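Long-range contacts in D-threo-3-hydroxyaspartate dehydratase (Delftia, PDB 3WQC), which catalyses the pyridoxal-5'-phosphate-dependent deamination of D-threo-3-hydroxyaspartate to oxaloacetate and ammonium, and also acts on D-serine and two L-isomers of 3-hydroxyaspartate: residues E264-S269 with R356-H361; W283-A288 with H331-R336. All coordinates share one frame; numbering follows the deposited sequence.

Contact 1: residues E264-S269 with R356-H361. With MG (magnesium ion), chain K.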
loop_
_atom_site.group_PDB
_atom_site.type_symbol
_atom_site.label_atom_id
_atom_site.label_comp_id
_atom_site.label_asym_id
_atom_site.label_seq_id
_atom_site.Cartn_x
_atom_site.Cartn_y
_atom_site.Cartn_z
ATOM N N GLU B 264 -9.395 13.748 -17.117
ATOM C CA GLU B 264 -8.367 14.636 -17.609
ATOM C C GLU B 264 -7.827 15.579 -16.550
ATOM O O GLU B 264 -6.789 16.240 -16.834
ATOM C CB GLU B 264 -8.824 15.515 -18.824
ATOM C CG GLU B 264 -9.486 14.836 -19.987
ATOM C CD GLU B 264 -11.010 14.828 -19.820
ATOM O OE1 GLU B 264 -11.692 15.741 -20.384
ATOM O OE2 GLU B 264 -11.512 13.909 -19.106
ATOM N N ASP B 265 -8.472 15.662 -15.349
ATOM C CA ASP B 265 -7.876 16.468 -14.258
ATOM C C ASP B 265 -6.954 15.642 -13.365
ATOM O O ASP B 265 -6.291 16.275 -12.498
ATOM C CB ASP B 265 -8.993 17.107 -13.365
ATOM C CG ASP B 265 -10.006 17.885 -14.202
ATOM O OD1 ASP B 265 -9.580 18.507 -15.213
ATOM O OD2 ASP B 265 -11.238 17.852 -13.957
ATOM N N VAL B 266 -6.829 14.328 -13.579
ATOM C CA VAL B 266 -6.073 13.471 -12.663
ATOM C C VAL B 266 -4.597 13.655 -12.997
ATOM O O VAL B 266 -4.171 13.384 -14.146
ATOM C CB VAL B 266 -6.538 12.008 -12.792
ATOM C CG1 VAL B 266 -5.706 11.056 -11.917
ATOM C CG2 VAL B 266 -8.008 11.850 -12.400
ATOM N N ALA B 267 -3.850 14.202 -12.034
ATOM C CA ALA B 267 -2.449 14.590 -12.230
ATOM C C ALA B 267 -1.480 13.451 -11.934
ATOM O O ALA B 267 -0.320 13.574 -12.232
ATOM C CB ALA B 267 -2.153 15.895 -11.453
ATOM N N LEU B 268 -1.917 12.407 -11.246
ATOM C CA LEU B 268 -0.992 11.326 -10.835
ATOM C C LEU B 268 -1.341 10.093 -11.700
ATOM O O LEU B 268 -2.536 9.713 -11.850
ATOM C CB LEU B 268 -1.272 10.954 -9.364
ATOM C CG LEU B 268 -0.443 9.793 -8.805
ATOM C CD1 LEU B 268 1.072 10.101 -8.881
ATOM C CD2 LEU B 268 -0.939 9.449 -7.380
ATOM N N SER B 269 -0.314 9.490 -12.306
ATOM C CA SER B 269 -0.527 8.263 -13.026
ATOM C C SER B 269 0.683 7.354 -12.731
ATOM O O SER B 269 1.759 7.862 -12.318
ATOM C CB SER B 269 -0.669 8.464 -14.587
ATOM O OG SER B 269 0.518 9.043 -15.115
ATOM N N ARG B 356 0.303 4.513 -19.012
ATOM C CA ARG B 356 0.171 5.224 -17.740
ATOM C C ARG B 356 -1.177 4.792 -17.142
ATOM O O ARG B 356 -2.177 4.773 -17.832
ATOM C CB ARG B 356 0.263 6.757 -17.984
ATOM C CG ARG B 356 1.730 7.089 -18.282
ATOM C CD ARG B 356 1.860 8.466 -18.891
ATOM N NE ARG B 356 1.594 9.568 -17.960
ATOM C CZ ARG B 356 1.705 10.849 -18.331
ATOM N NH1 ARG B 356 1.458 11.799 -17.427
ATOM N NH2 ARG B 356 2.007 11.182 -19.608
ATOM N N ILE B 357 -1.207 4.521 -15.862
ATOM C CA ILE B 357 -2.448 4.011 -15.261
ATOM C C ILE B 357 -2.981 5.028 -14.262
ATOM O O ILE B 357 -2.228 5.499 -13.365
ATOM C CB ILE B 357 -2.221 2.674 -14.507
ATOM C CG1 ILE B 357 -1.343 1.632 -15.300
ATOM C CG2 ILE B 357 -3.491 2.118 -13.915
ATOM C CD1 ILE B 357 -2.028 1.256 -16.606
ATOM N N LEU B 358 -4.223 5.484 -14.449
ATOM C CA LEU B 358 -4.789 6.406 -13.457
ATOM C C LEU B 358 -5.271 5.598 -12.254
ATOM O O LEU B 358 -5.949 4.578 -12.417
ATOM C CB LEU B 358 -6.022 7.195 -14.029
ATOM C CG LEU B 358 -5.712 8.024 -15.310
ATOM C CD1 LEU B 358 -7.042 8.672 -15.796
ATOM C CD2 LEU B 358 -4.592 9.013 -14.995
ATOM N N PRO B 359 -5.005 6.112 -11.031
ATOM C CA PRO B 359 -5.292 5.343 -9.829
ATOM C C PRO B 359 -6.752 5.471 -9.340
ATOM O O PRO B 359 -7.396 6.535 -9.573
ATOM C CB PRO B 359 -4.410 6.035 -8.780
ATOM C CG PRO B 359 -4.334 7.470 -9.255
ATOM C CD PRO B 359 -4.264 7.355 -10.779
ATOM N N ASN B 360 -7.237 4.459 -8.609
ATOM C CA ASN B 360 -8.490 4.607 -7.859
ATOM C C ASN B 360 -8.332 5.744 -6.813
ATOM O O ASN B 360 -9.247 6.611 -6.773
ATOM C CB ASN B 360 -8.834 3.341 -7.048
ATOM C CG ASN B 360 -9.423 2.216 -7.944
ATOM O OD1 ASN B 360 -10.607 1.898 -7.779
ATOM N ND2 ASN B 360 -8.678 1.639 -8.888
ATOM N N HIS B 361 -7.257 5.767 -6.025
ATOM C CA HIS B 361 -7.183 6.592 -4.867
ATOM C C HIS B 361 -5.804 7.151 -4.805
ATOM O O HIS B 361 -4.814 6.404 -4.571
ATOM C CB HIS B 361 -7.508 5.736 -3.637
ATOM C CG HIS B 361 -7.556 6.486 -2.355
ATOM N ND1 HIS B 361 -7.813 5.828 -1.158
ATOM C CD2 HIS B 361 -7.483 7.826 -2.079
ATOM C CE1 HIS B 361 -7.871 6.740 -0.118
ATOM N NE2 HIS B 361 -7.685 7.980 -0.656
HETATM MG MG MG K . -7.749 9.859 0.383
HETATM O O HOH W 1 0.648 11.693 -14.606
HETATM O O HOH W 2 -8.174 11.590 1.504
HETATM O O HOH W 3 -9.681 9.122 1.202
HETATM O O HOH W 4 -7.006 8.941 2.139
HETATM O O HOH W 5 -8.898 10.686 -1.104
#
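An antiparallel strand pair gives way here to loop: Ser269, at the start of strand 268-278, meets Arg356 and Ile357 near the end of strand 354-358. The Arg356 chain bends at chi3 (71°), which turns its guanidinium edge to the serine. NE donates to Ser269 OG at 3.1 Å, nearly straight (172° at the hydrogen). A small hydroxyl side chain suits this buried spot, since OG also pairs with a water at 2.7 Å. That water accepts from Arg356 NH1 at 2.9 Å and donates to Ala267 O, while Arg356 NH2 goes to Leu314 O. Ser269 OG and the water both lie at the edge of the guanidinium, in its plane, and fix how the group is turned.

The strands belong to the mixed sheet of the C-terminal beta domain that, as in alanine racemase-like enzymes, accompanies a TIM-type barrel. Their regular pairing continues at Ile357 and Val270, but toward Pro359 it stops. Ser269 CA makes a CA-H...O contact of 3.3 Å with Ile357 O. Proline has no N-H to offer, and its CD lies 3.1 Å from Leu268 O, a buried carbonyl that has no hydrogen-bond partner in the model. Val266, with CG1 anti to the backbone N (176°), supplies the apolar filling: this methyl reaches Leu358 CD2 at 3.9 Å and meets Pro359 CD tip to tip. Leu268 CD2 approaches the neighbouring ring atom, CG, more loosely.

Beyond this loop His361 occupies the N-cap position of helix 362-366 and binds the magnesium ion through NE2 at 2.1 Å, together with four waters; Cys363 belongs to the same site. Asp296 holds His361 ND1, fixing the ring's rotation, and Trp290 of the second subunit packs against it.

Contact 2: residues W283-A288 with H331-R336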
loop_
_atom_site.group_PDB
_atom_site.type_symbol
_atom_site.label_atom_id
_atom_site.label_comp_id
_atom_site.label_asym_id
_atom_site.label_seq_id
_atom_site.Cartn_x
_atom_site.Cartn_y
_atom_site.Cartn_z
ATOM N N TRP B 283 -5.515 -10.733 -22.540
ATOM C CA TRP B 283 -4.762 -10.066 -21.470
ATOM C C TRP B 283 -3.469 -9.525 -21.907
ATOM O O TRP B 283 -2.719 -10.251 -22.630
ATOM C CB TRP B 283 -4.368 -11.065 -20.402
ATOM C CG TRP B 283 -5.491 -11.616 -19.551
ATOM C CD1 TRP B 283 -6.880 -11.337 -19.660
ATOM C CD2 TRP B 283 -5.343 -12.576 -18.457
ATOM N NE1 TRP B 283 -7.567 -12.038 -18.705
ATOM C CE2 TRP B 283 -6.681 -12.817 -17.935
ATOM C CE3 TRP B 283 -4.265 -13.294 -17.908
ATOM C CZ2 TRP B 283 -6.923 -13.724 -16.879
ATOM C CZ3 TRP B 283 -4.507 -14.148 -16.817
ATOM C CH2 TRP B 283 -5.825 -14.391 -16.323
ATOM N N ALA B 284 -3.136 -8.270 -21.553
ATOM C CA ALA B 284 -1.721 -7.837 -21.547
ATOM C C ALA B 284 -1.299 -7.828 -20.072
ATOM O O ALA B 284 -2.079 -7.461 -19.212
ATOM C CB ALA B 284 -1.560 -6.418 -22.169
ATOM N N ILE B 285 -0.078 -8.263 -19.773
ATOM C CA ILE B 285 0.406 -8.263 -18.405
ATOM C C ILE B 285 1.382 -7.083 -18.294
ATOM O O ILE B 285 2.316 -6.924 -19.142
ATOM C CB ILE B 285 1.127 -9.614 -18.075
ATOM C CG1 ILE B 285 0.292 -10.907 -18.394
ATOM C CG2 ILE B 285 1.659 -9.555 -16.646
ATOM C CD1 ILE B 285 -1.035 -10.848 -17.947
ATOM N N VAL B 286 1.222 -6.237 -17.230
ATOM C CA VAL B 286 2.110 -5.093 -17.058
ATOM C C VAL B 286 2.829 -5.245 -15.730
ATOM O O VAL B 286 2.449 -6.091 -14.882
ATOM C CB VAL B 286 1.327 -3.766 -17.093
ATOM C CG1 VAL B 286 0.736 -3.546 -18.508
ATOM C CG2 VAL B 286 0.251 -3.674 -15.978
ATOM N N ASP B 287 3.924 -4.487 -15.570
ATOM C CA ASP B 287 4.720 -4.502 -14.328
ATOM C C ASP B 287 4.242 -3.569 -13.237
ATOM O O ASP B 287 4.947 -3.389 -12.242
ATOM C CB ASP B 287 6.223 -4.310 -14.645
ATOM C CG ASP B 287 6.524 -2.937 -15.190
ATOM O OD1 ASP B 287 5.614 -2.066 -15.355
ATOM O OD2 ASP B 287 7.723 -2.679 -15.467
ATOM N N ALA B 288 3.014 -3.083 -13.359
ATOM C CA ALA B 288 2.332 -2.337 -12.263
ATOM C C ALA B 288 1.278 -3.300 -11.649
ATOM O O ALA B 288 0.142 -3.413 -12.230
ATOM C CB ALA B 288 1.678 -1.030 -12.766
ATOM N N HIS B 331 2.506 -7.829 -10.850
ATOM C CA HIS B 331 1.923 -8.066 -12.192
ATOM C C HIS B 331 0.561 -7.459 -12.177
ATOM O O HIS B 331 -0.253 -7.735 -11.250
ATOM C CB HIS B 331 1.652 -9.585 -12.404
ATOM C CG HIS B 331 2.845 -10.487 -12.399
ATOM N ND1 HIS B 331 3.510 -10.855 -11.284
ATOM C CD2 HIS B 331 3.457 -11.163 -13.469
ATOM C CE1 HIS B 331 4.518 -11.706 -11.606
ATOM N NE2 HIS B 331 4.456 -11.921 -12.944
ATOM N N GLY B 332 0.237 -6.652 -13.160
ATOM C CA GLY B 332 -1.130 -6.173 -13.393
ATOM C C GLY B 332 -1.686 -6.854 -14.654
ATOM O O GLY B 332 -0.939 -7.090 -15.624
ATOM N N ILE B 333 -2.997 -7.146 -14.663
ATOM C CA ILE B 333 -3.675 -7.811 -15.790
ATOM C C ILE B 333 -4.448 -6.686 -16.481
ATOM O O ILE B 333 -5.384 -6.143 -15.878
ATOM C CB ILE B 333 -4.600 -8.966 -15.351
ATOM C CG1 ILE B 333 -3.930 -10.110 -14.530
ATOM C CG2 ILE B 333 -5.301 -9.509 -16.623
ATOM C CD1 ILE B 333 -2.694 -10.543 -15.099
ATOM N N LEU B 334 -4.062 -6.284 -17.671
ATOM C CA LEU B 334 -4.700 -5.286 -18.485
ATOM C C LEU B 334 -5.676 -5.999 -19.477
ATOM O O LEU B 334 -5.320 -6.972 -20.154
ATOM C CB LEU B 334 -3.651 -4.483 -19.237
ATOM C CG LEU B 334 -4.120 -3.334 -20.130
ATOM C CD1 LEU B 334 -2.965 -2.353 -20.424
ATOM C CD2 LEU B 334 -4.826 -3.790 -21.435
ATOM N N ALA B 335 -6.959 -5.640 -19.433
ATOM C CA ALA B 335 -7.955 -6.357 -20.265
ATOM C C ALA B 335 -9.168 -5.425 -20.465
ATOM O O ALA B 335 -9.142 -4.264 -19.994
ATOM C CB ALA B 335 -8.387 -7.712 -19.675
ATOM N N ARG B 336 -10.143 -5.807 -21.305
ATOM C CA ARG B 336 -11.302 -4.928 -21.506
ATOM C C ARG B 336 -12.164 -4.881 -20.238
ATOM O O ARG B 336 -12.480 -5.948 -19.649
ATOM C CB ARG B 336 -12.157 -5.448 -22.680
ATOM C CG ARG B 336 -11.456 -5.354 -23.998
ATOM C CD ARG B 336 -12.409 -5.826 -25.091
ATOM N NE ARG B 336 -13.491 -4.839 -25.220
ATOM C CZ ARG B 336 -13.341 -3.704 -25.902
ATOM N NH1 ARG B 336 -14.328 -2.829 -25.950
ATOM N NH2 ARG B 336 -12.181 -3.392 -26.500
#
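Ala284 and Leu334 form an antiparallel hydrogen-bonded pair: Ala284 N donates to Leu334 O at 2.9 Å, and Leu334 N returns the bond to Ala284 O at 2.8 Å. Two residues on, Val286 N reaches Gly332 O at 2.8 Å, while Gly332 N donates to Val286 O at 2.9 Å. Three of these acceptors take a second, weaker partner, as the CA-H groups of Trp283, Ile285 and His331 approach Leu334 O, Gly332 O and Val286 O. Glycine suits its place because Ala288 O comes within 3.3 Å of Gly332 CA, on the side where a side chain would stand. The buried Asp287 carboxylate is satisfied outside the pair: OD1 accepts from Thr273 N, and OD2 bonds to Thr20 OG1 and makes a salt bridge with Arg101 of the second subunit.

Between the bonded pairs, Ile285 and Ile333 lie side by side, their CD1 methyls a tight 3.3 Å apart. Ile333 CG2, anti to its backbone N, sits over one face of the Trp283 indole, 3.6 Å from the five-ring centroid, a CH-pi contact matching a branched aliphatic to a broad ring.

Trp283, Ile285 and His331 touch Gly149, Ser152 and Arg151 of the second subunit. Ala284 and Leu334 pack on Phe349. Backbone bonds of Ile285 and Ile333 join the pair to its flanking strands, 268-278 and 322-327 respectively.

Contacts 1 and 2 lie in one mixed sheet of the C-terminal domain, their centres about 17 Å apart and their nearest atoms about 5 Å apart without touching. Across the sheet the strands run 354-358, 268-278, 283-286, 332-336, so strand 268-278, which takes part in contact 1, is also the direct neighbour of strand 283-286 in contact 2. Both segments of contact 2 come between those of contact 1 in the sequence: 264-269, 283-288, 331-336, 356-361. One continuous sheet thus carries both pairings, from contact 1, nearer the chain's centre and leading to the magnesium bound by His361, out to contact 2; each touches the second subunit.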